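Local coordinates for Thg1-like uncharacterized protein (Bacillus thuringiensis, PDB 4KGM) that probably adds nucleotides to the 5' end of tRNA, using a polymerase palm-like catalytic domain that binds ATP and magnesium ions, at residues I26-G31 against I145-D150; G199-K204 against R230-Q235; A32-Y37 against E51-T56. All coordinates share one frame; numbering follows the deposited sequence. Where two conformers were deposited one is given.

Interaction 1 (I26-G31 against I145-D150); sequences IVRIDG and IWRQQD. With MG (magnesium ion), chain G; MG (magnesium ion), chain H; ATP (adenosine-5'-triphosphate), chain E.
R28, on strand 26-31, reaches across to R147 of helix 145-150, and the two guanidinium groups stack with their centres 4.6 Å apart and their planes 29° from parallel. R147 NH1 lies over one face of the R28 group, 3.9 Å from R28 CD, while R28 NH1 comes within 4.2 Å of W146 CZ3 at a slant. R28 leaves the strand with CG anti to the backbone N (chi1 -171°) and bends only at chi3, which turns its flat end against R147. The like charges are probably offset by acids: E76 pairs with R147 NH1, and E12 of the second subunit with R28 NH2. Y143 OH bonds R28 NH1, adding a neutral anchor. Further along the strand, D30 bridges the two magnesium ions, OD1 at 2.1 Å from one and OD2 at 2.3 Å from the other; a carboxylate suits this because its two oxygens can serve separate metals. The G31 carbonyl oxygen, D75 and the ATP phosphates share in the binding. Two carboxylates holding two magnesium ions against a triphosphate, on an antiparallel sheet backed by helices, form the two-metal site of the polymerase palm.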
loop_
_atom_site.group_PDB
_atom_site.type_symbol
_atom_site.label_atom_id
_atom_site.label_comp_id
_atom_site.label_asym_id
_atom_site.label_seq_id
_atom_site.Cartn_x
_atom_site.Cartn_y
_atom_site.Cartn_z
ATOM N N ILE A 26 -8.927 12.712 5.696
ATOM C CA ILE A 26 -9.360 12.652 7.084
ATOM C C ILE A 26 -8.284 12.021 7.961
ATOM O O ILE A 26 -7.773 10.942 7.653
ATOM C CB ILE A 26 -10.664 11.844 7.234
ATOM C CG1 ILE A 26 -11.819 12.561 6.535
ATOM C CG2 ILE A 26 -10.992 11.627 8.702
ATOM C CD1 ILE A 26 -12.192 13.874 7.178
ATOM N N VAL A 27 -7.941 12.702 9.052
ATOM C CA VAL A 27 -7.004 12.168 10.032
ATOM C C VAL A 27 -7.695 11.990 11.380
ATOM O O VAL A 27 -8.259 12.942 11.922
ATOM C CB VAL A 27 -5.800 13.104 10.227
ATOM C CG1 VAL A 27 -4.864 12.544 11.291
ATOM C CG2 VAL A 27 -5.062 13.304 8.912
ATOM N N ARG A 28 -7.662 10.775 11.916
ATOM C CA ARG A 28 -8.208 10.535 13.248
ATOM C C ARG A 28 -7.121 10.174 14.260
ATOM O O ARG A 28 -6.263 9.329 14.003
ATOM C CB ARG A 28 -9.316 9.471 13.237
ATOM C CG ARG A 28 -10.044 9.358 14.581
ATOM C CD ARG A 28 -11.361 8.590 14.493
ATOM N NE ARG A 28 -11.167 7.161 14.261
ATOM C CZ ARG A 28 -11.505 6.534 13.139
ATOM N NH1 ARG A 28 -12.065 7.207 12.144
ATOM N NH2 ARG A 28 -11.291 5.230 13.015
ATOM N N ILE A 29 -7.160 10.839 15.404
ATOM C CA ILE A 29 -6.221 10.587 16.482
ATOM C C ILE A 29 -6.997 10.079 17.689
ATOM O O ILE A 29 -7.957 10.696 18.106
ATOM C CB ILE A 29 -5.449 11.874 16.834
ATOM C CG1 ILE A 29 -4.498 12.238 15.707
ATOM C CG2 ILE A 29 -4.669 11.718 18.120
ATOM C CD1 ILE A 29 -4.261 13.718 15.574
ATOM N N ASP A 30 -6.585 8.947 18.236
ATOM C CA ASP A 30 -7.288 8.349 19.369
ATOM C C ASP A 30 -6.342 8.030 20.525
ATOM O O ASP A 30 -5.300 7.406 20.331
ATOM C CB ASP A 30 -8.028 7.082 18.930
ATOM C CG ASP A 30 -8.986 6.566 19.992
ATOM O OD1 ASP A 30 -8.539 5.826 20.893
ATOM O OD2 ASP A 30 -10.189 6.899 19.921
ATOM N N GLY A 31 -6.717 8.462 21.727
ATOM C CA GLY A 31 -5.904 8.252 22.912
ATOM C C GLY A 31 -5.673 6.787 23.229
ATOM O O GLY A 31 -6.592 5.973 23.158
ATOM N N ILE A 145 -21.090 12.730 10.471
ATOM C CA ILE A 145 -22.385 12.213 10.900
ATOM C C ILE A 145 -22.189 10.854 11.562
ATOM O O ILE A 145 -22.810 10.546 12.580
ATOM C CB ILE A 145 -23.359 12.069 9.712
ATOM C CG1 ILE A 145 -23.745 13.445 9.169
ATOM C CG2 ILE A 145 -24.610 11.308 10.128
ATOM C CD1 ILE A 145 -24.545 13.394 7.887
ATOM N N TRP A 146 -21.306 10.050 10.978
ATOM C CA TRP A 146 -20.974 8.741 11.524
ATOM C C TRP A 146 -20.264 8.886 12.864
ATOM O O TRP A 146 -20.437 8.063 13.762
ATOM C CB TRP A 146 -20.098 7.972 10.535
ATOM C CG TRP A 146 -19.594 6.656 11.034
ATOM C CD1 TRP A 146 -20.335 5.639 11.559
ATOM C CD2 TRP A 146 -18.237 6.199 11.022
ATOM N NE1 TRP A 146 -19.522 4.582 11.890
ATOM C CE2 TRP A 146 -18.228 4.901 11.568
ATOM C CE3 TRP A 146 -17.027 6.765 10.606
ATOM C CZ2 TRP A 146 -17.058 4.157 11.711
ATOM C CZ3 TRP A 146 -15.864 6.025 10.749
ATOM C CH2 TRP A 146 -15.889 4.735 11.298
ATOM N N ARG A 147 -19.474 9.945 12.995
ATOM C CA ARG A 147 -18.733 10.201 14.225
ATOM C C ARG A 147 -19.629 10.757 15.328
ATOM O O ARG A 147 -19.441 10.446 16.504
ATOM C CB ARG A 147 -17.565 11.151 13.959
ATOM C CG ARG A 147 -16.446 10.549 13.117
ATOM C CD ARG A 147 -15.640 9.530 13.906
ATOM N NE ARG A 147 -16.158 8.173 13.776
ATOM C CZ ARG A 147 -15.798 7.159 14.556
ATOM N NH1 ARG A 147 -14.925 7.351 15.535
ATOM N NH2 ARG A 147 -16.317 5.954 14.364
ATOM N N GLN A 148 -20.601 11.582 14.945
ATOM C CA GLN A 148 -21.561 12.123 15.901
ATOM C C GLN A 148 -22.508 11.040 16.415
ATOM O O GLN A 148 -22.925 11.070 17.572
ATOM C CB GLN A 148 -22.363 13.271 15.285
ATOM C CG GLN A 148 -21.665 14.619 15.334
ATOM C CD GLN A 148 -22.572 15.756 14.907
ATOM O OE1 GLN A 148 -23.591 15.540 14.249
ATOM N NE2 GLN A 148 -22.209 16.977 15.286
ATOM N N GLN A 149 -22.846 10.089 15.551
ATOM C CA GLN A 149 -23.696 8.972 15.947
ATOM C C GLN A 149 -22.947 8.037 16.890
ATOM O O GLN A 149 -23.553 7.349 17.710
ATOM C CB GLN A 149 -24.206 8.211 14.719
ATOM C CG GLN A 149 -25.227 8.983 13.893
ATOM C CD GLN A 149 -25.644 8.249 12.631
ATOM O OE1 GLN A 149 -25.302 7.082 12.432
ATOM N NE2 GLN A 149 -26.387 8.934 11.767
ATOM N N ASP A 150 -21.624 8.020 16.768
ATOM C CA ASP A 150 -20.782 7.250 17.672
ATOM C C ASP A 150 -20.527 8.058 18.940
ATOM O O ASP A 150 -20.163 7.510 19.982
ATOM C CB ASP A 150 -19.459 6.888 16.997
ATOM C CG ASP A 150 -18.579 6.013 17.869
ATOM O OD1 ASP A 150 -17.722 6.565 18.592
ATOM O OD2 ASP A 150 -18.744 4.775 17.834
HETATM MG MG MG G . -8.645 5.365 22.965
HETATM MG MG MG H . -11.544 6.044 21.618
HETATM P PG ATP E . -7.515 1.995 23.219
HETATM O O1G ATP E . -8.525 1.063 22.593
HETATM O O2G ATP E . -6.114 1.435 23.312
HETATM O O3G ATP E . -7.575 3.405 22.683
HETATM P PB ATP E . -9.123 3.137 25.245
HETATM O O1B ATP E . -8.705 4.539 24.867
HETATM O O2B ATP E . -9.431 2.832 26.691
HETATM O O3B ATP E . -7.995 2.095 24.758
HETATM P PA ATP E . -11.561 3.796 24.078
HETATM O O1A ATP E . -12.797 3.080 23.592
HETATM O O2A ATP E . -10.946 4.904 23.258
HETATM O O3A ATP E . -10.415 2.709 24.384
HETATM O "O5'" ATP E . -11.828 4.364 25.562
HETATM C "C5'" ATP E . -12.045 5.754 25.789
HETATM C "C4'" ATP E . -12.107 6.007 27.291
HETATM O "O4'" ATP E . -11.858 7.382 27.590
HETATM C "C3'" ATP E . -13.474 5.664 27.864
HETATM O "O3'" ATP E . -13.374 4.506 28.697
HETATM C "C2'" ATP E . -13.886 6.866 28.692
HETATM O "O2'" ATP E . -14.202 6.463 30.028
HETATM C "C1'" ATP E . -12.680 7.791 28.686
HETATM N N9 ATP E . -13.096 9.210 28.537
HETATM C C8 ATP E . -13.327 9.852 27.376
HETATM N N7 ATP E . -13.690 11.142 27.595
HETATM C C5 ATP E . -13.693 11.343 28.925
HETATM C C6 ATP E . -13.981 12.476 29.835
HETATM N N6 ATP E . -14.349 13.688 29.353
HETATM N N1 ATP E . -13.863 12.259 31.164
HETATM C C2 ATP E . -13.498 11.062 31.656
HETATM N N3 ATP E . -13.222 9.991 30.891
HETATM C C4 ATP E . -13.300 10.066 29.541
HETATM O O HOH W 1 -12.266 5.004 20.112
#

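Interaction 2 (G199-K204 against R230-Q235); sequences GICIIK and REYVEQ
The phenol end of Y232, from segment 230-235, lies between C201 and I203, two residues on the same side of strand 200-204. The dense part of the contact is gathered round this phenol end. I203 CD1 comes 3.4 Å from Y232 CZ, and C201 CB lies 3.4 Å from Y232 OH. The sulfur of C201 approaches from the rim of the ring: C201 SG is 3.8 Å from Y232 CE2 and lies near the ring plane, which makes a sulfur-aromatic contact at the edge. With CG anti to the backbone N (chi1 -178°), the tyrosine is carried outward from its helix to bridge backbones that stand well apart; the axes of strand 200-204 and helix 231-235 approach no closer than 11.6 Å, at 43°. A long flat side chain suits that gap, while small C201 and branched I203 fit beside its end. T223, P224 and I226 add contacts to Y232 from neighbouring loops.

Toward solvent the contact thins out. Exposed Q235 only grazes I203, with Q235 NE2 4.4 Å from I203 CD1. Its amide is turned back to its own helix, where Q235 NE2 donates to Y232 O at 2.7 Å in a nearly straight bond of 172°, with the acceptor in the amide plane. This holds the Q235 amide against its own helical backbone, with no hydrogen bond to the strand. Within segment 230-235, R230 NH2 and E234 OE2 form a long, weak salt bridge.

C201 and I203 also touch L69 on the adjacent strand 67-73, and V233 packs on V140 and F144 of helix 140-160. The arrangement is that of an alpha/beta layer, with a short C-terminal helix laid obliquely on one face of the antiparallel sheet.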
loop_
_atom_site.group_PDB
_atom_site.type_symbol
_atom_site.label_atom_id
_atom_site.label_comp_id
_atom_site.label_asym_id
_atom_site.label_seq_id
_atom_site.Cartn_x
_atom_site.Cartn_y
_atom_site.Cartn_z
ATOM N N GLY A 199 -20.481 15.753 21.062
ATOM C CA GLY A 199 -19.184 16.357 20.805
ATOM C C GLY A 199 -19.289 17.729 20.166
ATOM O O GLY A 199 -20.388 18.235 19.944
ATOM N N ILE A 200 -18.142 18.335 19.870
ATOM C CA ILE A 200 -18.119 19.643 19.219
ATOM C C ILE A 200 -17.059 19.738 18.126
ATOM O O ILE A 200 -16.200 18.864 17.998
ATOM C CB ILE A 200 -17.911 20.790 20.233
ATOM C CG1 ILE A 200 -16.894 20.390 21.306
ATOM C CG2 ILE A 200 -19.232 21.181 20.875
ATOM C CD1 ILE A 200 -15.446 20.564 20.893
ATOM N N CYS A 201 -17.126 20.812 17.347
ATOM C CA CYS A 201 -16.153 21.055 16.290
ATOM C C CYS A 201 -15.267 22.254 16.603
ATOM O O CYS A 201 -15.595 23.080 17.456
ATOM C CB CYS A 201 -16.855 21.272 14.947
ATOM S SG CYS A 201 -17.431 19.765 14.147
ATOM N N ILE A 202 -14.139 22.333 15.905
ATOM C CA ILE A 202 -13.241 23.476 16.000
ATOM C C ILE A 202 -13.108 24.101 14.619
ATOM O O ILE A 202 -12.590 23.474 13.696
ATOM C CB ILE A 202 -11.846 23.057 16.487
ATOM C CG1 ILE A 202 -11.961 22.185 17.739
ATOM C CG2 ILE A 202 -10.981 24.281 16.742
ATOM C CD1 ILE A 202 -12.620 22.869 18.904
ATOM N N ILE A 203 -13.585 25.334 14.478
ATOM C CA ILE A 203 -13.591 26.013 13.188
ATOM C C ILE A 203 -12.883 27.359 13.284
ATOM O O ILE A 203 -12.931 28.019 14.321
ATOM C CB ILE A 203 -15.038 26.225 12.674
ATOM C CG1 ILE A 203 -15.760 24.884 12.538
ATOM C CG2 ILE A 203 -15.053 26.951 11.335
ATOM C CD1 ILE A 203 -17.045 24.969 11.748
ATOM N N LYS A 204 -12.208 27.751 12.208
ATOM C CA LYS A 204 -11.617 29.077 12.120
ATOM C C LYS A 204 -12.712 30.138 12.117
ATOM O O LYS A 204 -13.600 30.123 11.265
ATOM C CB LYS A 204 -10.764 29.201 10.857
ATOM C CG LYS A 204 -10.170 30.585 10.645
ATOM C CD LYS A 204 -9.312 30.635 9.392
ATOM C CE LYS A 204 -8.144 29.666 9.483
ATOM N NZ LYS A 204 -7.305 29.695 8.255
ATOM N N ARG A 230 -25.901 19.615 6.875
ATOM C CA ARG A 230 -24.755 19.056 6.167
ATOM C C ARG A 230 -23.823 20.121 5.595
ATOM O O ARG A 230 -22.632 19.871 5.403
ATOM C CB ARG A 230 -25.229 18.108 5.063
ATOM C CG ARG A 230 -25.944 16.872 5.587
ATOM C CD ARG A 230 -26.626 16.110 4.467
ATOM N NE ARG A 230 -25.683 15.717 3.428
ATOM C CZ ARG A 230 -25.050 14.549 3.398
ATOM N NH1 ARG A 230 -25.263 13.655 4.354
ATOM N NH2 ARG A 230 -24.206 14.277 2.411
ATOM N N GLU A 231 -24.362 21.308 5.331
ATOM C CA GLU A 231 -23.567 22.405 4.784
ATOM C C GLU A 231 -22.529 22.895 5.797
ATOM O O GLU A 231 -21.539 23.527 5.429
ATOM C CB GLU A 231 -24.475 23.552 4.322
ATOM C CG GLU A 231 -23.749 24.762 3.725
ATOM C CD GLU A 231 -22.951 24.430 2.472
ATOM O OE1 GLU A 231 -21.997 25.176 2.164
ATOM O OE2 GLU A 231 -23.278 23.434 1.791
ATOM N N TYR A 232 -22.758 22.587 7.070
ATOM C CA TYR A 232 -21.814 22.922 8.131
ATOM C C TYR A 232 -20.449 22.294 7.861
ATOM O O TYR A 232 -19.411 22.874 8.182
ATOM C CB TYR A 232 -22.352 22.451 9.483
ATOM C CG TYR A 232 -21.463 22.790 10.661
ATOM C CD1 TYR A 232 -21.504 24.048 11.248
ATOM C CD2 TYR A 232 -20.592 21.848 11.193
ATOM C CE1 TYR A 232 -20.700 24.361 12.326
ATOM C CE2 TYR A 232 -19.783 22.152 12.272
ATOM C CZ TYR A 232 -19.843 23.409 12.835
ATOM O OH TYR A 232 -19.040 23.719 13.908
ATOM N N VAL A 233 -20.461 21.106 7.264
ATOM C CA VAL A 233 -19.231 20.424 6.881
ATOM C C VAL A 233 -18.909 20.667 5.407
ATOM O O VAL A 233 -17.773 20.982 5.052
ATOM C CB VAL A 233 -19.326 18.905 7.136
ATOM C CG1 VAL A 233 -18.109 18.190 6.567
ATOM C CG2 VAL A 233 -19.472 18.624 8.624
ATOM N N GLU A 234 -19.924 20.539 4.558
ATOM C CA GLU A 234 -19.747 20.631 3.111
ATOM C C GLU A 234 -19.253 21.995 2.630
ATOM O O GLU A 234 -18.810 22.129 1.488
ATOM C CB GLU A 234 -21.037 20.239 2.383
ATOM C CG GLU A 234 -21.394 18.769 2.540
ATOM C CD GLU A 234 -22.572 18.354 1.682
ATOM O OE1 GLU A 234 -23.343 19.242 1.264
ATOM O OE2 GLU A 234 -22.723 17.140 1.426
ATOM N N GLN A 235 -19.324 22.999 3.499
ATOM C CA GLN A 235 -18.814 24.328 3.177
ATOM C C GLN A 235 -17.303 24.303 2.978
ATOM O O GLN A 235 -16.739 25.179 2.319
ATOM C CB GLN A 235 -19.169 25.324 4.284
ATOM C CG GLN A 235 -18.645 24.931 5.656
ATOM C CD GLN A 235 -18.913 25.986 6.712
ATOM O OE1 GLN A 235 -18.842 27.185 6.443
ATOM N NE2 GLN A 235 -19.225 25.541 7.925
#

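Interaction 3 (A32-Y37 against E51-T56); sequences AHFHTY and EAFWET. With ATP (adenosine-5'-triphosphate), chain E.
F34 and F53 make the apolar contact between the two segments, meeting rim to rim from opposite directions. F34 CE2 stands 3.5 Å from F53 CZ, near the plane of the F53 ring, while F53 CZ meets the F34 ring at a slant. The centroids are 5.9 Å apart and the planes are inclined at 57°, so neither ring lies over the face of the other. F53 has its CG anti to the carbonyl carbon (chi1 -85°), which places the ring where its CZ meets F34. Phenylalanine suits both places, since each ring has further aromatic neighbours: F53 stacks with H72 and meets F112, and F34 meets F128. Y37 CD2 lies over one face of F34, bracing the ring from within its own segment.

Three hydrogen bonds go to ATP. F34 N donates to the beta-phosphate oxygen O1B of ATP at 2.9 Å, and H33 N makes a weak bond of 3.3 Å to the gamma-phosphate oxygen O2G of ATP. H35 was modelled in two conformers; in one of them its ND1 donates to ATP O2B at 2.6 Å, near the imidazole plane, and a chi1 of 56°, with CG between the backbone N and the carbonyl carbon, brings ND1 beside O2B. Histidine fits here because its ring can present an N-H to an anionic oxygen.

Hydrogen bonds within each segment fix the two backbones. H33 O accepts from T36 N and Y37 N as the short turn begins, and in the long helix T56 OG1 donates to A52 O at 2.7 Å, satisfying the buried threonine hydroxyl.

The chemistry is thus divided within one residue: F34 gives its amide N-H to the triphosphate and its ring to the hydrophobic core, so the phosphate-binding segment is probably held in place by aromatic packing behind it.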
loop_
_atom_site.group_PDB
_atom_site.type_symbol
_atom_site.label_atom_id
_atom_site.label_comp_id
_atom_site.label_asym_id
_atom_site.label_seq_id
_atom_site.Cartn_x
_atom_site.Cartn_y
_atom_site.Cartn_z
ATOM N N ALA A 32 -4.436 6.451 23.583
ATOM C CA ALA A 32 -4.080 5.073 23.904
ATOM C C ALA A 32 -4.374 4.745 25.365
ATOM O O ALA A 32 -3.909 5.440 26.271
ATOM C CB ALA A 32 -2.614 4.815 23.584
ATOM N N HIS A 33 -5.147 3.682 25.580
ATOM C CA HIS A 33 -5.504 3.220 26.920
ATOM C C HIS A 33 -6.087 4.332 27.785
ATOM O O HIS A 33 -5.664 4.525 28.924
ATOM C CB HIS A 33 -4.290 2.605 27.624
ATOM C CG HIS A 33 -3.651 1.487 26.863
ATOM N ND1 HIS A 33 -4.327 0.335 26.523
ATOM C CD2 HIS A 33 -2.395 1.341 26.379
ATOM C CE1 HIS A 33 -3.517 -0.471 25.861
ATOM N NE2 HIS A 33 -2.338 0.117 25.760
ATOM N N PHE A 34 -7.056 5.063 27.244
ATOM C CA PHE A 34 -7.644 6.180 27.976
ATOM C C PHE A 34 -8.705 5.739 28.983
ATOM O O PHE A 34 -9.429 6.561 29.541
ATOM C CB PHE A 34 -8.171 7.254 27.022
ATOM C CG PHE A 34 -7.227 8.410 26.845
ATOM C CD1 PHE A 34 -5.883 8.187 26.594
ATOM C CD2 PHE A 34 -7.678 9.716 26.937
ATOM C CE1 PHE A 34 -5.006 9.242 26.438
ATOM C CE2 PHE A 34 -6.806 10.777 26.779
ATOM C CZ PHE A 34 -5.467 10.539 26.529
ATOM N N HIS A 35 -8.790 4.434 29.204
ATOM C CA HIS A 35 -9.631 3.883 30.257
ATOM C C HIS A 35 -8.851 3.933 31.563
ATOM O O HIS A 35 -9.423 4.076 32.642
ATOM C CB HIS A 35 -10.014 2.439 29.931
ATOM C CG HIS A 35 -8.838 1.543 29.691
ATOM N ND1 HIS A 35 -8.228 1.429 28.461
ATOM C CD2 HIS A 35 -8.158 0.723 30.526
ATOM C CE1 HIS A 35 -7.224 0.574 28.547
ATOM N NE2 HIS A 35 -7.159 0.132 29.790
ATOM N N THR A 36 -7.532 3.811 31.442
ATOM C CA THR A 36 -6.621 3.857 32.577
ATOM C C THR A 36 -6.207 5.294 32.863
ATOM O O THR A 36 -6.167 5.724 34.017
ATOM C CB THR A 36 -5.349 3.033 32.294
ATOM O OG1 THR A 36 -5.702 1.668 32.045
ATOM C CG2 THR A 36 -4.387 3.102 33.471
ATOM N N TYR A 37 -5.898 6.032 31.802
ATOM C CA TYR A 37 -5.451 7.414 31.924
ATOM C C TYR A 37 -6.527 8.309 32.531
ATOM O O TYR A 37 -6.224 9.219 33.302
ATOM C CB TYR A 37 -5.021 7.959 30.560
ATOM C CG TYR A 37 -4.517 9.384 30.601
ATOM C CD1 TYR A 37 -3.203 9.664 30.956
ATOM C CD2 TYR A 37 -5.351 10.449 30.281
ATOM C CE1 TYR A 37 -2.736 10.961 30.995
ATOM C CE2 TYR A 37 -4.892 11.752 30.318
ATOM C CZ TYR A 37 -3.584 12.001 30.676
ATOM O OH TYR A 37 -3.118 13.292 30.716
ATOM N N GLU A 51 -11.333 20.238 27.914
ATOM C CA GLU A 51 -10.732 21.503 27.499
ATOM C C GLU A 51 -9.263 21.339 27.118
ATOM O O GLU A 51 -8.676 22.216 26.481
ATOM C CB GLU A 51 -10.880 22.563 28.593
ATOM C CG GLU A 51 -12.298 23.080 28.760
ATOM C CD GLU A 51 -12.410 24.152 29.826
ATOM O OE1 GLU A 51 -11.365 24.557 30.378
ATOM O OE2 GLU A 51 -13.546 24.589 30.110
ATOM N N ALA A 52 -8.672 20.218 27.519
ATOM C CA ALA A 52 -7.299 19.904 27.150
ATOM C C ALA A 52 -7.262 19.368 25.722
ATOM O O ALA A 52 -6.295 19.587 24.989
ATOM C CB ALA A 52 -6.704 18.895 28.116
ATOM N N PHE A 53 -8.322 18.661 25.337
ATOM C CA PHE A 53 -8.474 18.190 23.966
ATOM C C PHE A 53 -8.783 19.357 23.039
ATOM O O PHE A 53 -8.319 19.398 21.899
ATOM C CB PHE A 53 -9.589 17.148 23.868
ATOM C CG PHE A 53 -9.145 15.749 24.185
ATOM C CD1 PHE A 53 -8.415 15.014 23.265
ATOM C CD2 PHE A 53 -9.467 15.161 25.398
ATOM C CE1 PHE A 53 -8.007 13.727 23.551
ATOM C CE2 PHE A 53 -9.063 13.872 25.689
ATOM C CZ PHE A 53 -8.331 13.155 24.765
ATOM N N TRP A 54 -9.569 20.306 23.536
ATOM C CA TRP A 54 -9.967 21.460 22.739
ATOM C C TRP A 54 -8.768 22.341 22.408
ATOM O O TRP A 54 -8.677 22.892 21.313
ATOM C CB TRP A 54 -11.050 22.266 23.460
ATOM C CG TRP A 54 -12.292 21.475 23.736
ATOM C CD1 TRP A 54 -12.628 20.263 23.205
ATOM C CD2 TRP A 54 -13.362 21.835 24.621
ATOM N NE1 TRP A 54 -13.839 19.848 23.702
ATOM C CE2 TRP A 54 -14.311 20.795 24.572
ATOM C CE3 TRP A 54 -13.609 22.935 25.446
ATOM C CZ2 TRP A 54 -15.488 20.824 25.317
ATOM C CZ3 TRP A 54 -14.779 22.962 26.185
ATOM C CH2 TRP A 54 -15.703 21.914 26.115
ATOM N N GLU A 55 -7.848 22.467 23.360
ATOM C CA GLU A 55 -6.615 23.209 23.127
ATOM C C GLU A 55 -5.707 22.424 22.190
ATOM O O GLU A 55 -4.952 23.001 21.409
ATOM C CB GLU A 55 -5.897 23.500 24.445
ATOM C CG GLU A 55 -6.576 24.561 25.287
ATOM C CD GLU A 55 -6.690 25.888 24.562
ATOM O OE1 GLU A 55 -5.641 26.457 24.191
ATOM O OE2 GLU A 55 -7.829 26.358 24.354
ATOM N N THR A 56 -5.788 21.101 22.278
ATOM C CA THR A 56 -5.045 20.230 21.381
ATOM C C THR A 56 -5.593 20.372 19.965
ATOM O O THR A 56 -4.834 20.490 19.002
ATOM C CB THR A 56 -5.133 18.759 21.828
ATOM O OG1 THR A 56 -4.552 18.620 23.131
ATOM C CG2 THR A 56 -4.393 17.857 20.856
HETATM P PG ATP E . -7.515 1.995 23.219
HETATM O O1G ATP E . -8.525 1.063 22.593
HETATM O O2G ATP E . -6.114 1.435 23.312
HETATM O O3G ATP E . -7.575 3.405 22.683
HETATM P PB ATP E . -9.123 3.137 25.245
HETATM O O1B ATP E . -8.705 4.539 24.867
HETATM O O2B ATP E . -9.431 2.832 26.691
HETATM O O3B ATP E . -7.995 2.095 24.758
HETATM P PA ATP E . -11.561 3.796 24.078
HETATM O O1A ATP E . -12.797 3.080 23.592
HETATM O O2A ATP E . -10.946 4.904 23.258
HETATM O O3A ATP E . -10.415 2.709 24.384
HETATM O "O5'" ATP E . -11.828 4.364 25.562
HETATM C "C5'" ATP E . -12.045 5.754 25.789
HETATM C "C4'" ATP E . -12.107 6.007 27.291
HETATM O "O4'" ATP E . -11.858 7.382 27.590
HETATM C "C3'" ATP E . -13.474 5.664 27.864
HETATM O "O3'" ATP E . -13.374 4.506 28.697
HETATM C "C2'" ATP E . -13.886 6.866 28.692
HETATM O "O2'" ATP E . -14.202 6.463 30.028
HETATM C "C1'" ATP E . -12.680 7.791 28.686
HETATM N N9 ATP E . -13.096 9.210 28.537
HETATM C C8 ATP E . -13.327 9.852 27.376
HETATM N N7 ATP E . -13.690 11.142 27.595
HETATM C C5 ATP E . -13.693 11.343 28.925
HETATM C C6 ATP E . -13.981 12.476 29.835
HETATM N N6 ATP E . -14.349 13.688 29.353
HETATM N N1 ATP E . -13.863 12.259 31.164
HETATM C C2 ATP E . -13.498 11.062 31.656
HETATM N N3 ATP E . -13.222 9.991 30.891
HETATM C C4 ATP E . -13.300 10.066 29.541
#

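Overall arrangement
The three contacts are built around one six-stranded antiparallel sheet. Interaction 3 comes within the span of chain that interaction 1 joins, and interaction 2 follows both. Strand 25-31 runs almost directly into helix 34-37, so interactions 1 and 3, with centres about 14 Å apart, hold consecutive parts of the ATP site. Interaction 2 lies about 13 Å from interaction 1 by centres, and the two touch where I145 CD1 meets R230 NH1 at 3.6 Å. Although the centres of interactions 2 and 3 are about 21 Å apart, I200 packs on W54. Interaction 2, which joins strand 200-206 to the last helix, thus touches both contacts that border the ATP site.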